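Local coordinates for putative carboxynorspermidine decarboxylase protein (Sinorhizobium meliloti, PDB 3MT1) that probably catalyses the pyridoxal 5'-phosphate-dependent decarboxylation of carboxynorspermidine and carboxyspermidine to norspermidine and spermidine, at residues B[11-22]-B[44-52]; B[279-290]-B[302-310]. All coordinates share one frame; numbering follows the deposited sequence.

Contact 1. Residues B[11-22]-B[44-52]; sequences KAKLTRNMERIA and VFDLMRDYM
Tyr51 lays its ring against the helix of residues 11-22, and the CB of Met18 sits over one ring face, 3.8 Å from the Tyr51 centroid and 22° off the normal: a CH-pi contact. Ala22 CB lies at the edge of the same ring, near its plane, while Glu19 CG flanks the ring near CE1.

The other apolar contacts centre on Met18 and Leu14. Met18, Met48 and Met52 are all selenomethionines. Met18, bent at chi2 (-63°) and again at chi3, lies at about a right angle to Met52 and slants across Met48. Its SE atom is 3.7 Å from SE of Met52, and its CE is 3.6 Å from CE of Met48. Further toward the start of the helix, the side chains of Leu14 and Leu47 run past one another antiparallel, with their CD2 atoms 3.6 Å apart; Ile21 CD1 reaches Met52 CE at the far end. Ser235 of helix 233-236 touches Met18, Ile21 and Met52.

Polar atoms take a secondary part. Thr15 OG1 donates to Lys11 O (3.0 Å), which the Thr15 backbone N approaches from the opposite face of the carbonyl. The hydroxyl oxygen also borders Leu47, 3.4 Å from its CD1.

The axes of helices 11-22 and 45-49 are inclined at 29°. With no hydrogen bond crossing between them, the segments are held mainly by van der Waals packing, which rests on side-chain fit rather than on directional bonds.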
loop_
_atom_site.group_PDB
_atom_site.type_symbol
_atom_site.label_atom_id
_atom_site.label_comp_id
_atom_site.label_asym_id
_atom_site.label_seq_id
_atom_site.Cartn_x
_atom_site.Cartn_y
_atom_site.Cartn_z
ATOM N N LYS B 11 -24.367 -0.749 -8.548
ATOM C CA LYS B 11 -25.405 -1.313 -7.723
ATOM C C LYS B 11 -26.041 -2.588 -8.347
ATOM O O LYS B 11 -26.202 -3.617 -7.671
ATOM C CB LYS B 11 -26.470 -0.260 -7.425
ATOM C CG LYS B 11 -27.221 -0.599 -6.188
ATOM C CD LYS B 11 -28.508 0.072 -6.095
ATOM C CE LYS B 11 -29.235 -0.448 -4.868
ATOM N NZ LYS B 11 -30.666 -0.069 -4.896
ATOM N N ALA B 12 -26.396 -2.526 -9.628
ATOM C CA ALA B 12 -27.034 -3.682 -10.279
ATOM C C ALA B 12 -26.138 -4.948 -10.389
ATOM O O ALA B 12 -26.635 -6.062 -10.256
ATOM C CB ALA B 12 -27.608 -3.295 -11.643
ATOM N N LYS B 13 -24.838 -4.764 -10.627
ATOM C CA LYS B 13 -23.907 -5.882 -10.756
ATOM C C LYS B 13 -23.552 -6.509 -9.419
ATOM O O LYS B 13 -23.377 -7.736 -9.318
ATOM C CB LYS B 13 -22.637 -5.465 -11.481
ATOM C CG LYS B 13 -22.893 -5.312 -12.950
ATOM C CD LYS B 13 -21.691 -4.698 -13.638
ATOM C CE LYS B 13 -22.037 -4.355 -15.048
ATOM N NZ LYS B 13 -21.019 -3.384 -15.451
ATOM N N LEU B 14 -23.450 -5.668 -8.401
ATOM C CA LEU B 14 -23.238 -6.157 -7.072
ATOM C C LEU B 14 -24.439 -7.011 -6.691
ATOM O O LEU B 14 -24.263 -8.135 -6.246
ATOM C CB LEU B 14 -23.036 -5.006 -6.089
ATOM C CG LEU B 14 -22.841 -5.343 -4.603
ATOM C CD1 LEU B 14 -21.621 -6.271 -4.308
ATOM C CD2 LEU B 14 -22.607 -4.069 -3.873
ATOM N N THR B 15 -25.648 -6.498 -6.898
ATOM C CA THR B 15 -26.862 -7.261 -6.615
ATOM C C THR B 15 -26.924 -8.611 -7.325
ATOM O O THR B 15 -27.318 -9.599 -6.706
ATOM C CB THR B 15 -28.104 -6.457 -6.957
ATOM O OG1 THR B 15 -28.117 -5.296 -6.138
ATOM C CG2 THR B 15 -29.369 -7.264 -6.729
ATOM N N ARG B 16 -26.556 -8.647 -8.609
ATOM C CA ARG B 16 -26.436 -9.904 -9.358
ATOM C C ARG B 16 -25.655 -10.904 -8.486
ATOM O O ARG B 16 -26.133 -11.992 -8.247
ATOM C CB ARG B 16 -25.802 -9.633 -10.743
ATOM C CG ARG B 16 -25.451 -10.817 -11.686
ATOM C CD ARG B 16 -24.124 -10.504 -12.449
ATOM N NE ARG B 16 -23.181 -9.848 -11.501
ATOM C CZ ARG B 16 -21.961 -9.365 -11.767
ATOM N NH1 ARG B 16 -21.430 -9.432 -12.980
ATOM N NH2 ARG B 16 -21.260 -8.809 -10.782
ATOM N N ASN B 17 -24.511 -10.497 -7.929
ATOM C CA ASN B 17 -23.688 -11.374 -7.088
ATOM C C ASN B 17 -24.409 -11.781 -5.830
ATOM O O ASN B 17 -24.321 -12.924 -5.381
ATOM C CB ASN B 17 -22.383 -10.695 -6.663
ATOM C CG ASN B 17 -21.410 -10.508 -7.799
ATOM O OD1 ASN B 17 -21.580 -11.054 -8.894
ATOM N ND2 ASN B 17 -20.370 -9.721 -7.545
HETATM N N MSE B 18 -25.107 -10.824 -5.251
HETATM C CA MSE B 18 -25.769 -11.059 -4.016
HETATM C C MSE B 18 -26.856 -12.106 -4.202
HETATM O O MSE B 18 -27.004 -12.986 -3.381
HETATM C CB MSE B 18 -26.301 -9.746 -3.494
HETATM C CG MSE B 18 -25.172 -8.845 -2.957
HETATM SE SE MSE B 18 -24.245 -9.657 -1.423
HETATM C CE MSE B 18 -22.518 -10.127 -2.230
ATOM N N GLU B 19 -27.568 -12.063 -5.319
ATOM C CA GLU B 19 -28.634 -13.021 -5.573
ATOM C C GLU B 19 -28.105 -14.430 -5.781
ATOM O O GLU B 19 -28.804 -15.411 -5.488
ATOM C CB GLU B 19 -29.437 -12.629 -6.795
ATOM C CG GLU B 19 -30.118 -11.301 -6.689
ATOM C CD GLU B 19 -30.669 -10.829 -8.028
ATOM O OE1 GLU B 19 -30.073 -11.115 -9.102
ATOM O OE2 GLU B 19 -31.713 -10.155 -8.010
ATOM N N ARG B 20 -26.887 -14.549 -6.287
ATOM C CA ARG B 20 -26.359 -15.885 -6.571
ATOM C C ARG B 20 -25.888 -16.520 -5.268
ATOM O O ARG B 20 -26.079 -17.711 -5.034
ATOM C CB ARG B 20 -25.260 -15.822 -7.618
ATOM C CG ARG B 20 -25.714 -15.125 -8.881
ATOM C CD ARG B 20 -24.599 -15.023 -9.894
ATOM N NE ARG B 20 -25.147 -14.867 -11.227
ATOM C CZ ARG B 20 -24.442 -14.918 -12.347
ATOM N NH1 ARG B 20 -23.127 -15.097 -12.309
ATOM N NH2 ARG B 20 -25.056 -14.766 -13.505
ATOM N N ILE B 21 -25.306 -15.689 -4.411
ATOM C CA ILE B 21 -25.034 -16.048 -3.023
ATOM C C ILE B 21 -26.286 -16.574 -2.255
ATOM O O ILE B 21 -26.289 -17.709 -1.776
ATOM C CB ILE B 21 -24.324 -14.868 -2.283
ATOM C CG1 ILE B 21 -22.900 -14.733 -2.846
ATOM C CG2 ILE B 21 -24.322 -15.091 -0.772
ATOM C CD1 ILE B 21 -21.996 -13.754 -2.169
ATOM N N ALA B 22 -27.334 -15.764 -2.164
ATOM C CA ALA B 22 -28.614 -16.184 -1.583
ATOM C C ALA B 22 -29.092 -17.576 -2.126
ATOM O O ALA B 22 -29.423 -18.503 -1.357
ATOM C CB ALA B 22 -29.649 -15.121 -1.845
ATOM N N VAL B 44 -22.159 0.187 1.350
ATOM C CA VAL B 44 -22.983 -0.732 0.590
ATOM C C VAL B 44 -23.383 -1.963 1.406
ATOM O O VAL B 44 -24.033 -2.867 0.885
ATOM C CB VAL B 44 -22.359 -1.134 -0.818
ATOM C CG1 VAL B 44 -22.088 0.101 -1.695
ATOM C CG2 VAL B 44 -21.117 -2.019 -0.680
ATOM N N PHE B 45 -23.028 -2.002 2.686
ATOM C CA PHE B 45 -23.465 -3.109 3.519
ATOM C C PHE B 45 -24.993 -3.264 3.620
ATOM O O PHE B 45 -25.512 -4.377 3.686
ATOM C CB PHE B 45 -22.875 -3.005 4.918
ATOM C CG PHE B 45 -21.404 -3.288 4.984
ATOM C CD1 PHE B 45 -20.710 -3.752 3.879
ATOM C CD2 PHE B 45 -20.715 -3.111 6.167
ATOM C CE1 PHE B 45 -19.372 -4.002 3.959
ATOM C CE2 PHE B 45 -19.344 -3.389 6.236
ATOM C CZ PHE B 45 -18.699 -3.825 5.139
ATOM N N ASP B 46 -25.707 -2.148 3.633
ATOM C CA ASP B 46 -27.166 -2.170 3.673
ATOM C C ASP B 46 -27.707 -2.939 2.503
ATOM O O ASP B 46 -28.659 -3.702 2.656
ATOM C CB ASP B 46 -27.765 -0.755 3.746
ATOM C CG ASP B 46 -27.686 -0.169 5.170
ATOM O OD1 ASP B 46 -27.674 -0.989 6.125
ATOM O OD2 ASP B 46 -27.620 1.086 5.352
ATOM N N LEU B 47 -27.083 -2.776 1.343
ATOM C CA LEU B 47 -27.490 -3.571 0.201
ATOM C C LEU B 47 -27.127 -5.058 0.344
ATOM O O LEU B 47 -27.957 -5.894 0.057
ATOM C CB LEU B 47 -27.034 -2.959 -1.130
ATOM C CG LEU B 47 -27.032 -3.871 -2.363
ATOM C CD1 LEU B 47 -28.446 -4.098 -2.945
ATOM C CD2 LEU B 47 -26.105 -3.300 -3.421
HETATM N N MSE B 48 -25.943 -5.387 0.851
HETATM C CA MSE B 48 -25.511 -6.786 0.943
HETATM C C MSE B 48 -26.146 -7.587 2.096
HETATM O O MSE B 48 -26.291 -8.808 1.999
HETATM C CB MSE B 48 -23.982 -6.860 1.050
HETATM C CG MSE B 48 -23.287 -6.211 -0.089
HETATM SE SE MSE B 48 -21.399 -5.935 0.176
HETATM C CE MSE B 48 -20.799 -7.699 -0.233
ATOM N N ARG B 49 -26.475 -6.898 3.186
ATOM C CA ARG B 49 -26.999 -7.506 4.408
ATOM C C ARG B 49 -28.092 -8.571 4.165
ATOM O O ARG B 49 -28.015 -9.688 4.682
ATOM C CB ARG B 49 -27.546 -6.400 5.344
ATOM C CG ARG B 49 -27.325 -6.664 6.813
ATOM C CD ARG B 49 -27.943 -5.638 7.756
ATOM N NE ARG B 49 -28.821 -6.326 8.721
ATOM C CZ ARG B 49 -28.854 -6.122 10.046
ATOM N NH1 ARG B 49 -28.021 -5.249 10.633
ATOM N NH2 ARG B 49 -29.719 -6.814 10.810
ATOM N N ASP B 50 -29.112 -8.220 3.384
ATOM C CA ASP B 50 -30.259 -9.110 3.255
ATOM C C ASP B 50 -29.987 -10.376 2.450
ATOM O O ASP B 50 -30.853 -11.241 2.371
ATOM C CB ASP B 50 -31.468 -8.367 2.700
ATOM C CG ASP B 50 -31.912 -7.224 3.601
ATOM O OD1 ASP B 50 -31.938 -7.404 4.848
ATOM O OD2 ASP B 50 -32.233 -6.146 3.059
ATOM N N TYR B 51 -28.786 -10.493 1.880
ATOM C CA TYR B 51 -28.443 -11.633 1.052
ATOM C C TYR B 51 -27.379 -12.495 1.679
ATOM O O TYR B 51 -27.081 -13.588 1.178
ATOM C CB TYR B 51 -27.980 -11.206 -0.345
ATOM C CG TYR B 51 -28.952 -10.370 -1.184
ATOM C CD1 TYR B 51 -29.812 -10.977 -2.113
ATOM C CD2 TYR B 51 -28.982 -8.967 -1.072
ATOM C CE1 TYR B 51 -30.668 -10.207 -2.921
ATOM C CE2 TYR B 51 -29.843 -8.189 -1.851
ATOM C CZ TYR B 51 -30.681 -8.814 -2.789
ATOM O OH TYR B 51 -31.543 -8.054 -3.574
HETATM N N MSE B 52 -26.798 -12.008 2.763
HETATM C CA MSE B 52 -25.721 -12.712 3.434
HETATM C C MSE B 52 -25.973 -12.911 4.917
HETATM O O MSE B 52 -27.007 -12.485 5.443
HETATM C CB MSE B 52 -24.398 -12.007 3.194
HETATM C CG MSE B 52 -24.080 -11.883 1.706
HETATM SE SE MSE B 52 -22.318 -11.094 1.412
HETATM C CE MSE B 52 -21.282 -12.671 1.497
#

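Contact 2. Residues B[279-290]-B[302-310]; sequences VLPNEGSHSYMI and GEFRFAEEL
Tyr288 and Phe304 form the central hydrogen-bonded pair of an antiparallel beta hairpin: Tyr288 N donates to Phe304 O at 2.8 Å, and Phe304 N returns a bond to Tyr288 O at 2.7 Å. The ladder runs on to Ile290 N, which binds Gly302 O. At its other end a classic beta bulge sets both Ser285 and His286 opposite Phe306, and His286 N donates to Phe306 O (3.1 Å). Gly284, just before the bulge, has a positive phi and makes a CA-H...O contact from its CA to the same Phe306 O.

The loop of residues 279-284 runs along the outer edge of the strand of residues 302-306, the edge away from strand 286-290. Asn282, the centre of an inverse gamma turn, has its CG anti to its backbone N (chi1 -170°), which carries OD1 to Arg305 N at 2.7 Å; a side-chain amide thus takes up a backbone N-H on that flank. Val279 CG2 drops onto the Phe304 ring almost along its normal, 3.6 Å from the Phe304 centroid.

A second aromatic group gathers round Tyr288. The planes of its ring and that of Phe306 are 82° apart, and Tyr288 CB meets Phe306 CE2 at 3.7 Å. Leu310 holds the phenol twice: its CD1 lies 3.9 Å from the Tyr288 centroid, 13° off the normal, and its backbone N donates to Tyr288 OH at 3.0 Å.

Within the C-terminal sheet, strand 286-291 runs parallel to strand 255-259, and Met289 bonds to the backbones of Asn255 and Ala257. Tyr288 and Leu310 pack on Ala257, Val279 and Phe304 pack on Phe318 of strand 315-318, and Glu303 forms a salt bridge with Lys254.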
loop_
_atom_site.group_PDB
_atom_site.type_symbol
_atom_site.label_atom_id
_atom_site.label_comp_id
_atom_site.label_asym_id
_atom_site.label_seq_id
_atom_site.Cartn_x
_atom_site.Cartn_y
_atom_site.Cartn_z
ATOM N N VAL B 279 -9.066 -4.057 -19.234
ATOM C CA VAL B 279 -9.793 -3.110 -20.048
ATOM C C VAL B 279 -10.775 -3.838 -20.993
ATOM O O VAL B 279 -10.629 -5.037 -21.268
ATOM C CB VAL B 279 -8.801 -2.202 -20.796
ATOM C CG1 VAL B 279 -9.517 -1.173 -21.598
ATOM C CG2 VAL B 279 -7.904 -1.477 -19.772
ATOM N N LEU B 280 -11.797 -3.113 -21.453
ATOM C CA LEU B 280 -12.794 -3.642 -22.385
ATOM C C LEU B 280 -13.078 -2.652 -23.503
ATOM O O LEU B 280 -13.116 -1.450 -23.274
ATOM C CB LEU B 280 -14.116 -3.949 -21.685
ATOM C CG LEU B 280 -14.236 -5.047 -20.637
ATOM C CD1 LEU B 280 -15.669 -5.052 -20.120
ATOM C CD2 LEU B 280 -13.839 -6.422 -21.154
ATOM N N PRO B 281 -13.223 -3.154 -24.744
ATOM C CA PRO B 281 -12.790 -4.483 -25.167
ATOM C C PRO B 281 -11.280 -4.406 -25.276
ATOM O O PRO B 281 -10.706 -3.303 -25.406
ATOM C CB PRO B 281 -13.361 -4.582 -26.558
ATOM C CG PRO B 281 -13.307 -3.158 -27.040
ATOM C CD PRO B 281 -13.728 -2.358 -25.875
ATOM N N ASN B 282 -10.586 -5.515 -25.205
ATOM C CA ASN B 282 -9.159 -5.294 -25.311
ATOM C C ASN B 282 -8.768 -5.494 -26.763
ATOM O O ASN B 282 -7.983 -6.390 -27.102
ATOM C CB ASN B 282 -8.352 -6.135 -24.322
ATOM C CG ASN B 282 -6.910 -5.715 -24.269
ATOM O OD1 ASN B 282 -6.562 -4.606 -24.664
ATOM N ND2 ASN B 282 -6.057 -6.597 -23.793
ATOM N N GLU B 283 -9.364 -4.666 -27.623
ATOM C CA GLU B 283 -9.300 -4.879 -29.068
ATOM C C GLU B 283 -8.990 -3.606 -29.817
ATOM O O GLU B 283 -9.087 -2.513 -29.261
ATOM C CB GLU B 283 -10.609 -5.467 -29.594
ATOM C CG GLU B 283 -10.907 -6.906 -29.168
ATOM C CD GLU B 283 -9.843 -7.921 -29.616
ATOM O OE1 GLU B 283 -8.969 -7.570 -30.450
ATOM O OE2 GLU B 283 -9.883 -9.075 -29.118
ATOM N N GLY B 284 -8.634 -3.761 -31.086
ATOM C CA GLY B 284 -8.219 -2.649 -31.915
ATOM C C GLY B 284 -6.739 -2.741 -32.208
ATOM O O GLY B 284 -6.055 -3.662 -31.750
ATOM N N SER B 285 -6.234 -1.777 -32.966
ATOM C CA SER B 285 -4.844 -1.815 -33.393
ATOM C C SER B 285 -4.026 -0.604 -32.954
ATOM O O SER B 285 -3.113 -0.186 -33.665
ATOM C CB SER B 285 -4.769 -2.001 -34.915
ATOM O OG SER B 285 -5.601 -1.067 -35.578
ATOM N N HIS B 286 -4.359 -0.038 -31.795
ATOM C CA HIS B 286 -3.464 0.911 -31.116
ATOM C C HIS B 286 -3.076 0.374 -29.771
ATOM O O HIS B 286 -3.842 0.463 -28.823
ATOM C CB HIS B 286 -4.087 2.297 -30.988
ATOM C CG HIS B 286 -4.161 3.015 -32.286
ATOM N ND1 HIS B 286 -5.231 2.880 -33.149
ATOM C CD2 HIS B 286 -3.266 3.816 -32.908
ATOM C CE1 HIS B 286 -5.005 3.600 -34.234
ATOM N NE2 HIS B 286 -3.817 4.171 -34.117
ATOM N N SER B 287 -1.881 -0.186 -29.697
ATOM C CA SER B 287 -1.411 -0.816 -28.482
ATOM C C SER B 287 -0.699 0.189 -27.581
ATOM O O SER B 287 0.280 0.840 -27.983
ATOM C CB SER B 287 -0.534 -2.040 -28.795
ATOM O OG SER B 287 -0.872 -3.128 -27.937
ATOM N N TYR B 288 -1.223 0.315 -26.365
ATOM C CA TYR B 288 -0.748 1.299 -25.387
ATOM C C TYR B 288 -0.267 0.636 -24.116
ATOM O O TYR B 288 -0.929 -0.262 -23.570
ATOM C CB TYR B 288 -1.841 2.306 -25.020
ATOM C CG TYR B 288 -2.019 3.443 -25.995
ATOM C CD1 TYR B 288 -1.478 4.698 -25.736
ATOM C CD2 TYR B 288 -2.743 3.273 -27.172
ATOM C CE1 TYR B 288 -1.646 5.759 -26.626
ATOM C CE2 TYR B 288 -2.918 4.317 -28.067
ATOM C CZ TYR B 288 -2.370 5.557 -27.799
ATOM O OH TYR B 288 -2.546 6.597 -28.707
HETATM N N MSE B 289 0.893 1.077 -23.648
HETATM C CA MSE B 289 1.224 0.869 -22.254
HETATM C C MSE B 289 0.619 2.023 -21.466
HETATM O O MSE B 289 0.890 3.191 -21.766
HETATM C CB MSE B 289 2.725 0.783 -22.030
HETATM C CG MSE B 289 3.067 0.078 -20.733
HETATM SE SE MSE B 289 4.972 0.171 -20.362
HETATM C CE MSE B 289 5.252 -1.618 -19.575
ATOM N N ILE B 290 -0.232 1.693 -20.499
ATOM C CA ILE B 290 -0.842 2.704 -19.650
ATOM C C ILE B 290 -0.162 2.713 -18.311
ATOM O O ILE B 290 -0.091 1.694 -17.645
ATOM C CB ILE B 290 -2.362 2.486 -19.435
ATOM C CG1 ILE B 290 -3.089 2.300 -20.770
ATOM C CG2 ILE B 290 -2.973 3.657 -18.651
ATOM C CD1 ILE B 290 -3.393 0.843 -21.071
ATOM N N GLY B 302 -0.910 -1.928 -17.502
ATOM C CA GLY B 302 -0.914 -2.961 -18.551
ATOM C C GLY B 302 -0.718 -2.468 -19.997
ATOM O O GLY B 302 -0.813 -1.273 -20.276
ATOM N N GLU B 303 -0.413 -3.389 -20.916
ATOM C CA GLU B 303 -0.359 -3.067 -22.364
ATOM C C GLU B 303 -1.738 -3.424 -22.912
ATOM O O GLU B 303 -2.180 -4.569 -22.785
ATOM C CB GLU B 303 0.746 -3.839 -23.121
ATOM C CG GLU B 303 2.185 -3.616 -22.619
ATOM C CD GLU B 303 3.302 -3.991 -23.641
ATOM O OE1 GLU B 303 3.295 -5.121 -24.210
ATOM O OE2 GLU B 303 4.215 -3.154 -23.868
ATOM N N PHE B 304 -2.444 -2.452 -23.470
ATOM C CA PHE B 304 -3.754 -2.762 -23.992
ATOM C C PHE B 304 -3.946 -2.361 -25.428
ATOM O O PHE B 304 -3.207 -1.561 -25.979
ATOM C CB PHE B 304 -4.846 -2.154 -23.124
ATOM C CG PHE B 304 -4.813 -2.634 -21.717
ATOM C CD1 PHE B 304 -5.255 -3.906 -21.405
ATOM C CD2 PHE B 304 -4.294 -1.826 -20.706
ATOM C CE1 PHE B 304 -5.205 -4.365 -20.114
ATOM C CE2 PHE B 304 -4.237 -2.284 -19.404
ATOM C CZ PHE B 304 -4.696 -3.562 -19.108
ATOM N N ARG B 305 -4.944 -2.984 -26.033
ATOM C CA ARG B 305 -5.449 -2.587 -27.328
ATOM C C ARG B 305 -6.642 -1.628 -27.157
ATOM O O ARG B 305 -7.463 -1.750 -26.227
ATOM C CB ARG B 305 -5.812 -3.823 -28.157
ATOM C CG ARG B 305 -4.624 -4.487 -28.799
ATOM C CD ARG B 305 -4.888 -5.947 -29.118
ATOM N NE ARG B 305 -4.001 -6.414 -30.180
ATOM C CZ ARG B 305 -3.452 -7.629 -30.230
ATOM N NH1 ARG B 305 -3.682 -8.513 -29.258
ATOM N NH2 ARG B 305 -2.658 -7.965 -31.251
ATOM N N PHE B 306 -6.674 -0.653 -28.056
ATOM C CA PHE B 306 -7.741 0.313 -28.187
ATOM C C PHE B 306 -8.018 0.419 -29.675
ATOM O O PHE B 306 -7.179 0.039 -30.499
ATOM C CB PHE B 306 -7.295 1.654 -27.623
ATOM C CG PHE B 306 -6.943 1.600 -26.159
ATOM C CD1 PHE B 306 -7.934 1.745 -25.193
ATOM C CD2 PHE B 306 -5.628 1.374 -25.755
ATOM C CE1 PHE B 306 -7.622 1.678 -23.839
ATOM C CE2 PHE B 306 -5.307 1.306 -24.412
ATOM C CZ PHE B 306 -6.299 1.457 -23.444
ATOM N N ALA B 307 -9.207 0.905 -30.019
ATOM C CA ALA B 307 -9.626 0.991 -31.418
ATOM C C ALA B 307 -9.139 2.313 -32.027
ATOM O O ALA B 307 -8.762 2.360 -33.205
ATOM C CB ALA B 307 -11.115 0.868 -31.506
ATOM N N GLU B 308 -9.129 3.368 -31.197
ATOM C CA GLU B 308 -8.704 4.726 -31.594
ATOM C C GLU B 308 -7.564 5.236 -30.735
ATOM O O GLU B 308 -7.540 5.041 -29.509
ATOM C CB GLU B 308 -9.841 5.755 -31.476
ATOM C CG GLU B 308 -11.221 5.281 -31.911
ATOM C CD GLU B 308 -11.944 4.539 -30.807
ATOM O OE1 GLU B 308 -11.362 4.421 -29.704
ATOM O OE2 GLU B 308 -13.080 4.065 -31.045
ATOM N N GLU B 309 -6.644 5.920 -31.401
ATOM C CA GLU B 309 -5.616 6.725 -30.765
ATOM C C GLU B 309 -6.140 7.446 -29.512
ATOM O O GLU B 309 -7.174 8.131 -29.563
ATOM C CB GLU B 309 -5.105 7.745 -31.773
ATOM C CG GLU B 309 -3.693 8.200 -31.530
ATOM C CD GLU B 309 -3.425 9.580 -32.077
ATOM O OE1 GLU B 309 -4.293 10.147 -32.789
ATOM O OE2 GLU B 309 -2.330 10.101 -31.797
ATOM N N LEU B 310 -5.430 7.275 -28.398
ATOM C CA LEU B 310 -5.803 7.908 -27.139
ATOM C C LEU B 310 -5.352 9.360 -27.063
ATOM O O LEU B 310 -4.223 9.701 -27.444
ATOM C CB LEU B 310 -5.203 7.150 -25.950
ATOM C CG LEU B 310 -5.742 5.781 -25.581
ATOM C CD1 LEU B 310 -4.982 5.306 -24.354
ATOM C CD2 LEU B 310 -7.259 5.811 -25.329
#

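Overall arrangement
The two contacts lie in different domains of the fold. Contact 1 joins helices beside the eight-stranded parallel barrel, its centre about 14 Å from the centre of the chain; contact 2 pairs the strands of a hairpin in the beta domain, its centre about 29 Å from that of the chain. The two contact centres are about 32 Å apart, and their nearest atoms, about 7 Å apart, do not touch. The link is indirect: helix 11-28 follows strand 6-10, which belongs to the same mixed sheet as the hairpin. In contact 1 the side chain of Ile21 is about 10 Å from that of Glu233, whereas contact 2 lies away from the predicted substrate-binding residues. The partner subunit of the homodimer touches neither.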